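Local atomic coordinates of glycine oxidase (Bacillus cereus ATCC 14579, PDB entry 7CYX), a protein that binds FAD and probably uses it to oxidise glycine with molecular oxygen, giving glyoxylate, ammonium and hydrogen peroxide. Residues Gln248-Ile253 with Arg287-Leu292. Residues are numbered along the deposited sequence; the frame is centred on the assembly and turned at random.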
ATOM      1  N   GLN A 248      -2.930  -8.683 -24.713  1.00 59.02           N
ATOM      2  CA  GLN A 248      -3.149  -9.566 -25.877  1.00 55.52           C
ATOM      3  C   GLN A 248      -4.647  -9.786 -26.052  1.00 59.45           C
ATOM      4  O   GLN A 248      -5.174 -10.648 -25.359  1.00 48.84           O
ATOM      5  CB  GLN A 248      -2.430 -10.896 -25.695  1.00 62.66           C
ATOM      6  CG  GLN A 248      -2.330 -11.704 -26.977  1.00 64.81           C
ATOM      7  CD  GLN A 248      -1.978 -13.142 -26.707  1.00 73.11           C
ATOM      8  OE1 GLN A 248      -2.637 -13.824 -25.936  1.00 85.15           O
ATOM      9  NE2 GLN A 248      -0.936 -13.623 -27.360  1.00 76.84           N
ATOM     10  N   GLU A 249      -5.277  -8.998 -26.922  1.00 52.50           N
ATOM     11  CA  GLU A 249      -6.715  -9.139 -27.249  1.00 61.34           C
ATOM     12  C   GLU A 249      -7.539  -9.210 -25.962  1.00 64.52           C
ATOM     13  O   GLU A 249      -8.260 -10.212 -25.790  1.00 69.40           O
ATOM     14  CB  GLU A 249      -6.920 -10.424 -28.046  1.00 64.71           C
ATOM     15  CG  GLU A 249      -6.691 -10.289 -29.528  1.00 74.17           C
ATOM     16  CD  GLU A 249      -7.605 -11.199 -30.320  1.00 81.40           C
ATOM     17  OE1 GLU A 249      -8.612 -10.704 -30.842  1.00 85.10           O
ATOM     18  OE2 GLU A 249      -7.322 -12.398 -30.382  1.00 74.58           O
ATOM     19  N   ARG A 250      -7.347  -8.224 -25.085  1.00 62.49           N
ATOM     20  CA  ARG A 250      -7.993  -8.027 -23.754  1.00 58.32           C
ATOM     21  C   ARG A 250      -7.302  -8.823 -22.638  1.00 49.17           C
ATOM     22  O   ARG A 250      -7.356  -8.367 -21.508  1.00 45.79           O
ATOM     23  CB  ARG A 250      -9.524  -8.102 -23.765  1.00 62.61           C
ATOM     24  CG  ARG A 250     -10.199  -7.112 -24.700  1.00 68.01           C
ATOM     25  CD  ARG A 250     -11.607  -7.552 -25.034  1.00 66.84           C
ATOM     26  NE  ARG A 250     -12.542  -6.466 -25.273  1.00 75.50           N
ATOM     27  CZ  ARG A 250     -13.827  -6.503 -24.949  1.00 77.72           C
ATOM     28  NH1 ARG A 250     -14.320  -7.561 -24.337  1.00 74.99           N
ATOM     29  NH2 ARG A 250     -14.614  -5.479 -25.219  1.00 74.40           N
ATOM     30  N   PHE A 251      -6.662  -9.946 -22.946  1.00 45.92           N
ATOM     31  CA  PHE A 251      -5.970 -10.738 -21.906  1.00 44.04           C
ATOM     32  C   PHE A 251      -4.731  -9.972 -21.446  1.00 47.78           C
ATOM     33  O   PHE A 251      -4.031  -9.387 -22.263  1.00 45.33           O
ATOM     34  CB  PHE A 251      -5.622 -12.118 -22.444  1.00 46.61           C
ATOM     35  CG  PHE A 251      -5.091 -13.085 -21.423  1.00 49.76           C
ATOM     36  CD1 PHE A 251      -5.946 -13.842 -20.654  1.00 54.08           C
ATOM     37  CD2 PHE A 251      -3.736 -13.253 -21.246  1.00 47.97           C
ATOM     38  CE1 PHE A 251      -5.459 -14.736 -19.723  1.00 52.94           C
ATOM     39  CE2 PHE A 251      -3.250 -14.148 -20.317  1.00 44.01           C
ATOM     40  CZ  PHE A 251      -4.112 -14.887 -19.555  1.00 51.07           C
ATOM     41  N   TYR A 252      -4.457  -9.993 -20.150  1.00 44.33           N
ATOM     42  CA  TYR A 252      -3.298  -9.208 -19.687  1.00 43.87           C
ATOM     43  C   TYR A 252      -2.550  -9.898 -18.560  1.00 43.02           C
ATOM     44  O   TYR A 252      -3.106 -10.674 -17.815  1.00 47.72           O
ATOM     45  CB  TYR A 252      -3.776  -7.870 -19.138  1.00 47.77           C
ATOM     46  CG  TYR A 252      -4.828  -8.010 -18.077  1.00 50.71           C
ATOM     47  CD1 TYR A 252      -4.482  -8.284 -16.772  1.00 51.40           C
ATOM     48  CD2 TYR A 252      -6.166  -7.906 -18.384  1.00 50.81           C
ATOM     49  CE1 TYR A 252      -5.438  -8.437 -15.793  1.00 54.71           C
ATOM     50  CE2 TYR A 252      -7.138  -8.050 -17.417  1.00 53.79           C
ATOM     51  CZ  TYR A 252      -6.772  -8.318 -16.117  1.00 58.62           C
ATOM     52  OH  TYR A 252      -7.717  -8.462 -15.156  1.00 60.44           O
ATOM     53  N   ILE A 253      -1.269  -9.578 -18.507  1.00 41.59           N
ATOM     54  CA  ILE A 253      -0.353  -9.985 -17.419  1.00 44.04           C
ATOM     55  C   ILE A 253       0.178  -8.656 -16.916  1.00 47.52           C
ATOM     56  O   ILE A 253       0.681  -7.902 -17.714  1.00 52.08           O
ATOM     57  CB  ILE A 253       0.780 -10.887 -17.916  1.00 41.61           C
ATOM     58  CG1 ILE A 253       0.251 -12.095 -18.682  1.00 41.11           C
ATOM     59  CG2 ILE A 253       1.653 -11.302 -16.753  1.00 41.00           C
ATOM     60  CD1 ILE A 253       1.281 -13.155 -18.918  1.00 40.23           C
ATOM     61  N   ARG A 287      -3.005 -19.892 -20.902  1.00 48.09           N
ATOM     62  CA  ARG A 287      -2.823 -18.820 -21.854  1.00 47.61           C
ATOM     63  C   ARG A 287      -1.596 -18.008 -21.420  1.00 52.97           C
ATOM     64  O   ARG A 287      -0.808 -17.561 -22.269  1.00 50.10           O
ATOM     65  CB  ARG A 287      -4.081 -17.963 -21.984  1.00 49.47           C
ATOM     66  CG  ARG A 287      -4.058 -17.034 -23.192  1.00 60.23           C
ATOM     67  CD  ARG A 287      -5.399 -16.358 -23.437  1.00 68.79           C
ATOM     68  NE  ARG A 287      -5.392 -15.345 -24.493  1.00 69.60           N
ATOM     69  CZ  ARG A 287      -6.449 -14.608 -24.815  1.00 65.97           C
ATOM     70  NH1 ARG A 287      -7.604 -14.808 -24.197  1.00 64.69           N
ATOM     71  NH2 ARG A 287      -6.342 -13.658 -25.728  1.00 61.64           N
ATOM     72  N   ALA A 288      -1.402 -17.862 -20.100  1.00 48.34           N
ATOM     73  CA  ALA A 288      -0.316 -17.028 -19.589  1.00 48.90           C
ATOM     74  C   ALA A 288       1.032 -17.695 -19.852  1.00 50.24           C
ATOM     75  O   ALA A 288       2.041 -16.995 -20.024  1.00 52.11           O
ATOM     76  CB  ALA A 288      -0.490 -16.748 -18.127  1.00 47.92           C
ATOM     77  N   TYR A 289       1.038 -19.034 -19.873  1.00 46.63           N
ATOM     78  CA  TYR A 289       2.243 -19.808 -20.039  1.00 45.68           C
ATOM     79  C   TYR A 289       2.803 -19.584 -21.456  1.00 48.17           C
ATOM     80  O   TYR A 289       4.012 -19.553 -21.623  1.00 56.28           O
ATOM     81  CB  TYR A 289       2.011 -21.299 -19.759  1.00 47.94           C
ATOM     82  CG  TYR A 289       1.566 -21.707 -18.372  1.00 51.51           C
ATOM     83  CD1 TYR A 289       1.762 -20.899 -17.260  1.00 51.33           C
ATOM     84  CD2 TYR A 289       0.994 -22.957 -18.159  1.00 52.54           C
ATOM     85  CE1 TYR A 289       1.372 -21.298 -15.992  1.00 50.68           C
ATOM     86  CE2 TYR A 289       0.612 -23.378 -16.894  1.00 51.04           C
ATOM     87  CZ  TYR A 289       0.789 -22.542 -15.801  1.00 55.38           C
ATOM     88  OH  TYR A 289       0.405 -22.931 -14.543  1.00 48.11           O
ATOM     89  N   THR A 290       1.930 -19.429 -22.457  1.00 46.55           N
ATOM     90  CA  THR A 290       2.368 -19.228 -23.842  1.00 54.46           C
ATOM     91  C   THR A 290       3.019 -17.840 -24.035  1.00 59.94           C
ATOM     92  O   THR A 290       3.744 -17.643 -25.002  1.00 56.51           O
ATOM     93  CB  THR A 290       1.223 -19.354 -24.857  1.00 48.53           C
ATOM     94  OG1 THR A 290       0.475 -18.149 -24.740  1.00 48.49           O
ATOM     95  CG2 THR A 290       0.312 -20.550 -24.667  1.00 46.56           C
ATOM     96  N   ILE A 291       2.712 -16.879 -23.149  1.00 60.01           N
ATOM     97  CA  ILE A 291       3.240 -15.512 -23.205  1.00 55.48           C
ATOM     98  C   ILE A 291       4.522 -15.425 -22.364  1.00 56.49           C
ATOM     99  O   ILE A 291       5.461 -14.691 -22.727  1.00 58.49           O
ATOM    100  CB  ILE A 291       2.201 -14.481 -22.720  1.00 52.81           C
ATOM    101  CG1 ILE A 291       1.138 -14.169 -23.774  1.00 59.65           C
ATOM    102  CG2 ILE A 291       2.872 -13.194 -22.262  1.00 53.75           C
ATOM    103  CD1 ILE A 291       0.159 -15.269 -24.041  1.00 62.06           C
ATOM    104  N   LEU A 292       4.540 -16.141 -21.235  1.00 46.99           N
ATOM    105  CA  LEU A 292       5.497 -15.901 -20.152  1.00 49.73           C
ATOM    106  C   LEU A 292       5.662 -17.193 -19.362  1.00 49.58           C
ATOM    107  O   LEU A 292       5.100 -17.341 -18.277  1.00 51.97           O
ATOM    108  CB  LEU A 292       4.980 -14.766 -19.255  1.00 49.15           C
ATOM    109  CG  LEU A 292       6.034 -13.897 -18.584  1.00 51.04           C
ATOM    110  CD1 LEU A 292       5.411 -12.973 -17.538  1.00 55.89           C
ATOM    111  CD2 LEU A 292       7.108 -14.748 -17.957  1.00 60.80           C
TER
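The carbonyl oxygen of A288, 4.1 Å from CD1 of I253, is gripped by two backbone N-H groups. I291 N reaches A288 O at 3.2 Å, and L292 N reaches the same oxygen at 2.9 Å. Both donors lie in the C-terminal part of 287-292. I253 CD1 packs against 288-292. It lies 3.7 Å from I291 CG2, and it also touches A288 CB and L292 CB. With CD1 anti to CA (chi2 -167°), the I253 branch is extended and its end makes these contacts.

R287 lies along F251. Its fully extended chain carries CD over one face of the ring, 3.9 Å from the F251 centroid, as a CH-pi contact. The guanidinium goes past the ring and settles over F251 CB, which sits 3.5 Å from R287 CZ. Ring and guanidinium planes differ by 15°, so the two planes are nearly parallel. F251 holds CG anti to its own backbone N (chi1 -172°), and this sets the ring alongside the R287 chain.

Q248 meets the arginine at its edge. R287 NE gives a weak bond of 3.5 Å to Q248 OE1, in the guanidinium plane. I291 CD1 touches the same amide, 3.7 Å from Q248 OE1. I98 of strand 95-99 touches both Q248 and I291.

Y252 sits between F251 and I253 but makes no contact with 287-292; it touches the FAD. Q248 to F251 form a type I' turn, and backbone hydrogen bonds join Q248 and F251 in both directions, N to O each way. The turn links strands 246-248 and 251-256 as a tight beta hairpin. Helix 278-291 packs on this hairpin in the large mixed sheet, a layout consistent with the substrate-binding domain of the D-amino acid oxidase family.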